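Local coordinates for protein kinase domain-containing protein (Chaetomium thermophilum, PDB 6Z3U), which is probably the CDK7-type kinase subunit of the CDK-activating kinase complex, transferring phosphate from ATP to serine and threonine residues of proteins, at residues Glu288-Ser293 and Gly350-Glu355; Ala199-Leu204 and His380-Thr385. All coordinates share one frame; numbering follows the deposited sequence.

Contact 1: residues Glu288-Ser293 and Gly350-Glu355; sequences ELIIRS and GAVGSE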
loop_
_atom_site.group_PDB
_atom_site.type_symbol
_atom_site.label_atom_id
_atom_site.label_comp_id
_atom_site.label_asym_id
_atom_site.label_seq_id
_atom_site.Cartn_x
_atom_site.Cartn_y
_atom_site.Cartn_z
ATOM N N GLU B 288 9.232 16.178 22.814
ATOM C CA GLU B 288 8.520 17.441 22.646
ATOM C C GLU B 288 7.348 17.561 23.610
ATOM O O GLU B 288 7.027 18.666 24.063
ATOM C CB GLU B 288 8.031 17.580 21.207
ATOM C CG GLU B 288 7.252 18.850 20.950
ATOM C CD GLU B 288 7.144 19.158 19.476
ATOM O OE1 GLU B 288 6.372 20.071 19.111
ATOM O OE2 GLU B 288 7.835 18.483 18.679
ATOM N N LEU B 289 6.686 16.445 23.925
ATOM C CA LEU B 289 5.585 16.491 24.882
ATOM C C LEU B 289 6.077 16.883 26.268
ATOM O O LEU B 289 5.401 17.627 26.988
ATOM C CB LEU B 289 4.876 15.140 24.930
ATOM C CG LEU B 289 3.846 14.906 23.826
ATOM C CD1 LEU B 289 3.540 13.425 23.686
ATOM C CD2 LEU B 289 2.578 15.692 24.115
ATOM N N ILE B 290 7.261 16.403 26.654
ATOM C CA ILE B 290 7.741 16.614 28.015
ATOM C C ILE B 290 8.136 18.070 28.230
ATOM O O ILE B 290 7.831 18.659 29.274
ATOM C CB ILE B 290 8.912 15.660 28.319
ATOM C CG1 ILE B 290 8.416 14.212 28.350
ATOM C CG2 ILE B 290 9.563 16.038 29.638
ATOM C CD1 ILE B 290 9.520 13.181 28.367
ATOM N N ILE B 291 8.829 18.673 27.261
ATOM C CA ILE B 291 9.268 20.057 27.387
ATOM C C ILE B 291 8.347 21.037 26.669
ATOM O O ILE B 291 8.607 22.248 26.693
ATOM C CB ILE B 291 10.716 20.226 26.882
ATOM C CG1 ILE B 291 10.824 19.892 25.393
ATOM C CG2 ILE B 291 11.650 19.331 27.671
ATOM C CD1 ILE B 291 12.099 20.405 24.751
ATOM N N ARG B 292 7.286 20.553 26.019
ATOM C CA ARG B 292 6.324 21.415 25.324
ATOM C C ARG B 292 7.018 22.352 24.340
ATOM O O ARG B 292 6.605 23.499 24.146
ATOM C CB ARG B 292 5.465 22.209 26.312
ATOM C CG ARG B 292 4.311 21.403 26.874
ATOM C CD ARG B 292 3.343 22.254 27.679
ATOM N NE ARG B 292 2.184 22.672 26.894
ATOM C CZ ARG B 292 1.012 23.027 27.415
ATOM N NH1 ARG B 292 0.020 23.390 26.618
ATOM N NH2 ARG B 292 0.827 23.010 28.729
ATOM N N SER B 293 8.087 21.864 23.718
ATOM C CA SER B 293 8.739 22.564 22.623
ATOM C C SER B 293 9.572 21.552 21.852
ATOM O O SER B 293 9.974 20.524 22.409
ATOM C CB SER B 293 9.618 23.712 23.138
ATOM O OG SER B 293 10.883 23.228 23.552
ATOM N N GLY B 350 12.927 14.537 33.207
ATOM C CA GLY B 350 12.566 13.771 34.388
ATOM C C GLY B 350 11.093 13.808 34.743
ATOM O O GLY B 350 10.680 13.090 35.661
ATOM N N ALA B 351 10.290 14.618 34.045
ATOM C CA ALA B 351 8.871 14.710 34.371
ATOM C C ALA B 351 8.178 13.354 34.282
ATOM O O ALA B 351 7.224 13.095 35.024
ATOM C CB ALA B 351 8.186 15.715 33.443
ATOM N N VAL B 352 8.634 12.478 33.377
ATOM C CA VAL B 352 8.023 11.164 33.213
ATOM C C VAL B 352 8.676 10.099 34.084
ATOM O O VAL B 352 8.255 8.935 34.045
ATOM C CB VAL B 352 8.075 10.714 31.736
ATOM C CG1 VAL B 352 7.180 11.596 30.884
ATOM C CG2 VAL B 352 9.510 10.733 31.210
ATOM N N GLY B 353 9.689 10.458 34.868
ATOM C CA GLY B 353 10.313 9.522 35.779
ATOM C C GLY B 353 11.395 8.692 35.125
ATOM O O GLY B 353 11.645 8.751 33.918
ATOM N N SER B 354 12.052 7.884 35.959
ATOM C CA SER B 354 13.169 7.080 35.475
ATOM C C SER B 354 12.724 6.150 34.355
ATOM O O SER B 354 13.346 6.100 33.289
ATOM C CB SER B 354 13.779 6.285 36.630
ATOM O OG SER B 354 12.787 5.553 37.326
ATOM N N GLU B 355 11.630 5.417 34.572
ATOM C CA GLU B 355 11.173 4.471 33.559
ATOM C C GLU B 355 10.750 5.183 32.284
ATOM O O GLU B 355 10.928 4.647 31.183
ATOM C CB GLU B 355 10.024 3.626 34.110
ATOM C CG GLU B 355 10.455 2.611 35.164
ATOM C CD GLU B 355 11.285 1.476 34.594
ATOM O OE1 GLU B 355 11.926 0.755 35.389
ATOM O OE2 GLU B 355 11.307 1.313 33.355
#
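I290 meets V352 and A351 through aliphatic carbons alone, and the two arms of its branched side chain divide the work. Its CB bond is directed at segment 350-355, and at that atom the chain forks. The short arm, CG2, is anti to the backbone N and ends against the methyl of A351, with I290 CG2 4.1 Å from A351 CB. The longer arm begins at CG1, anti to the carbonyl carbon (chi1 -67°), and I290 CG1 lies 3.8 Å from V352 CG1. Extended at chi2 (168°), it carries CD1 on to both methyls of V352: I290 CD1 is 3.8 Å from V352 CG2 and equally close to V352 CG1. The isoleucine and valine side chains cross at about a right angle. In the C-terminal lobe of this kinase, the contact joins the last turn of helix 276-291 to the 3-10 turn that links helix 342-349 to helix 353-363. Cut back to an alanine, I290 would probably leave the V352 methyls and the methyl of A351 without their mate and open a gap between helix end and turn. F349 adds an aromatic neighbour to I290. The turn is closed by a 2.9 Å hydrogen bond from G353 N to G350 O, and the positive phi of G353 belongs to a backbone shape at which a CB would press on the preceding carbonyl O.

Contact 2: residues Ala199-Leu204 and His380-Thr385; sequences AWMGML and HRWWRT
M201 and G202 receive the six-membered ring ends of two consecutive tryptophans, W382 and W383. The CB of M201 is shared by both: W383 CH2 comes within 3.6 Å of it, and W382 CZ3 within 3.9 Å, each indole presenting its edge. Beyond CB the methionine bends at chi2 and chi3, which turns the end of the side chain away from the tryptophans; the side chain also packs on V282, F286 and L289 of helix 276-291. W383 also meets the backbone obliquely, its CZ3 lying 3.3 Å from G202 N. Next come the groups that position the rings. W382 places CE3 3.7 Å above the plane of the W383 ring, offset toward its rim, while W383 NE1 hydrogen-bonds to the carbonyl O of M377. K198 makes a cation-pi contact with W382 and also donates to W382 O, tying segment 380-385 to helix 194-213. Within that segment T385 OG1 donates to R381 O at 3.0 Å from above the carbonyl plane. This buried contact thus seats the short helix 381-384, in the C-terminal lobe, on helix 194-213, with F286 of helix 276-291 and L359 of helix 353-363 against W382.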
loop_
_atom_site.group_PDB
_atom_site.type_symbol
_atom_site.label_atom_id
_atom_site.label_comp_id
_atom_site.label_asym_id
_atom_site.label_seq_id
_atom_site.Cartn_x
_atom_site.Cartn_y
_atom_site.Cartn_z
ATOM N N ALA B 199 -0.754 8.565 28.377
ATOM C CA ALA B 199 -1.937 8.139 27.637
ATOM C C ALA B 199 -1.784 8.418 26.147
ATOM O O ALA B 199 -2.107 7.565 25.313
ATOM C CB ALA B 199 -3.180 8.834 28.187
ATOM N N TRP B 200 -1.294 9.608 25.796
ATOM C CA TRP B 200 -1.082 9.939 24.389
ATOM C C TRP B 200 -0.022 9.038 23.772
ATOM O O TRP B 200 -0.230 8.452 22.703
ATOM C CB TRP B 200 -0.682 11.408 24.256
ATOM C CG TRP B 200 -1.807 12.373 24.484
ATOM C CD1 TRP B 200 -3.124 12.185 24.176
ATOM C CD2 TRP B 200 -1.716 13.671 25.082
ATOM N NE1 TRP B 200 -3.856 13.291 24.535
ATOM C CE2 TRP B 200 -3.015 14.216 25.096
ATOM C CE3 TRP B 200 -0.662 14.425 25.606
ATOM C CZ2 TRP B 200 -3.288 15.483 25.608
ATOM C CZ3 TRP B 200 -0.936 15.682 26.117
ATOM C CH2 TRP B 200 -2.238 16.197 26.113
ATOM N N MET B 201 1.127 8.911 24.439
ATOM C CA MET B 201 2.204 8.087 23.903
ATOM C C MET B 201 1.753 6.645 23.703
ATOM O O MET B 201 2.181 5.982 22.752
ATOM C CB MET B 201 3.410 8.148 24.839
ATOM C CG MET B 201 4.164 9.465 24.796
ATOM S SD MET B 201 4.893 9.797 23.184
ATOM C CE MET B 201 5.989 8.393 23.018
ATOM N N GLY B 202 0.893 6.138 24.590
ATOM C CA GLY B 202 0.346 4.806 24.392
ATOM C C GLY B 202 -0.430 4.687 23.095
ATOM O O GLY B 202 -0.338 3.678 22.392
ATOM N N MET B 203 -1.215 5.714 22.767
ATOM C CA MET B 203 -1.951 5.720 21.509
ATOM C C MET B 203 -1.000 5.774 20.319
ATOM O O MET B 203 -1.106 4.967 19.388
ATOM C CB MET B 203 -2.913 6.907 21.491
ATOM C CG MET B 203 -4.007 6.800 22.535
ATOM S SD MET B 203 -4.880 8.348 22.795
ATOM C CE MET B 203 -6.088 7.855 24.020
ATOM N N LEU B 204 -0.064 6.724 20.334
ATOM C CA LEU B 204 0.899 6.846 19.242
ATOM C C LEU B 204 1.687 5.554 19.054
ATOM O O LEU B 204 1.863 5.081 17.925
ATOM C CB LEU B 204 1.842 8.019 19.509
ATOM C CG LEU B 204 3.049 8.153 18.580
ATOM C CD1 LEU B 204 2.604 8.187 17.135
ATOM C CD2 LEU B 204 3.854 9.398 18.919
ATOM N N HIS B 380 7.321 -2.220 27.356
ATOM C CA HIS B 380 8.180 -1.544 28.317
ATOM C C HIS B 380 7.460 -1.359 29.651
ATOM O O HIS B 380 6.231 -1.417 29.742
ATOM C CB HIS B 380 8.629 -0.194 27.759
ATOM C CG HIS B 380 9.818 0.385 28.460
ATOM N ND1 HIS B 380 9.773 1.589 29.127
ATOM C CD2 HIS B 380 11.079 -0.081 28.609
ATOM C CE1 HIS B 380 10.959 1.845 29.651
ATOM N NE2 HIS B 380 11.769 0.846 29.352
ATOM N N ARG B 381 8.254 -1.141 30.708
ATOM C CA ARG B 381 7.692 -0.998 32.046
ATOM C C ARG B 381 6.999 0.341 32.264
ATOM O O ARG B 381 6.176 0.453 33.179
ATOM C CB ARG B 381 8.782 -1.153 33.113
ATOM C CG ARG B 381 9.307 -2.566 33.307
ATOM C CD ARG B 381 9.720 -2.790 34.761
ATOM N NE ARG B 381 10.651 -3.906 34.915
ATOM C CZ ARG B 381 10.292 -5.188 34.988
ATOM N NH1 ARG B 381 11.216 -6.129 35.132
ATOM N NH2 ARG B 381 9.014 -5.533 34.919
ATOM N N TRP B 382 7.313 1.357 31.455
ATOM C CA TRP B 382 6.768 2.689 31.703
ATOM C C TRP B 382 5.245 2.670 31.751
ATOM O O TRP B 382 4.631 3.417 32.520
ATOM C CB TRP B 382 7.247 3.661 30.628
ATOM C CG TRP B 382 6.846 5.076 30.891
ATOM C CD1 TRP B 382 6.914 5.738 32.081
ATOM C CD2 TRP B 382 6.292 6.002 29.946
ATOM N NE1 TRP B 382 6.449 7.024 31.935
ATOM C CE2 TRP B 382 6.061 7.209 30.634
ATOM C CE3 TRP B 382 5.975 5.927 28.587
ATOM C CZ2 TRP B 382 5.526 8.330 30.009
ATOM C CZ3 TRP B 382 5.444 7.043 27.968
ATOM C CH2 TRP B 382 5.223 8.228 28.681
ATOM N N TRP B 383 4.617 1.834 30.921
ATOM C CA TRP B 383 3.160 1.839 30.848
ATOM C C TRP B 383 2.541 1.284 32.124
ATOM O O TRP B 383 1.538 1.816 32.615
ATOM C CB TRP B 383 2.687 1.035 29.638
ATOM C CG TRP B 383 3.384 1.395 28.367
ATOM C CD1 TRP B 383 4.241 0.611 27.656
ATOM C CD2 TRP B 383 3.294 2.636 27.661
ATOM N NE1 TRP B 383 4.686 1.284 26.547
ATOM C CE2 TRP B 383 4.120 2.532 26.527
ATOM C CE3 TRP B 383 2.594 3.827 27.877
ATOM C CZ2 TRP B 383 4.265 3.567 25.613
ATOM C CZ3 TRP B 383 2.741 4.855 26.968
ATOM C CH2 TRP B 383 3.570 4.719 25.849
ATOM N N ARG B 384 3.124 0.222 32.680
ATOM C CA ARG B 384 2.611 -0.393 33.897
ATOM C C ARG B 384 3.206 0.196 35.172
ATOM O O ARG B 384 2.830 -0.233 36.268
ATOM C CB ARG B 384 2.846 -1.913 33.860
ATOM C CG ARG B 384 4.242 -2.370 33.436
ATOM C CD ARG B 384 4.186 -3.771 32.829
ATOM N NE ARG B 384 5.418 -4.134 32.130
ATOM C CZ ARG B 384 6.357 -4.946 32.610
ATOM N NH1 ARG B 384 6.227 -5.504 33.808
ATOM N NH2 ARG B 384 7.436 -5.203 31.882
ATOM N N THR B 385 4.110 1.164 35.063
ATOM C CA THR B 385 4.615 1.892 36.218
ATOM C C THR B 385 3.688 3.060 36.533
ATOM O O THR B 385 3.150 3.701 35.626
ATOM C CB THR B 385 6.032 2.402 35.961
ATOM O OG1 THR B 385 6.946 1.298 35.944
ATOM C CG2 THR B 385 6.458 3.384 37.037
#

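Overall arrangement
Both contacts lie in the helical C-terminal lobe of the kinase domain, on the same side of the chain's centre, and their centres are 13 Å apart. Along the chain the order is 199-204, 288-293, 350-355, 380-385, so contact 2 encloses contact 1. The pairs also touch one another: L289 packs on W200 where helices 276-291 and 194-213 meet, and W382 NE1 makes a weak hydrogen bond to V352 O, joining the two later segments. Contact 1 is a surface contact and contact 2 a buried one. Together they join the turn before helix 353-363 and the short helix 381-384 to helices 276-291 and 194-213, at a distance from the predicted ATP-binding and catalytic residues.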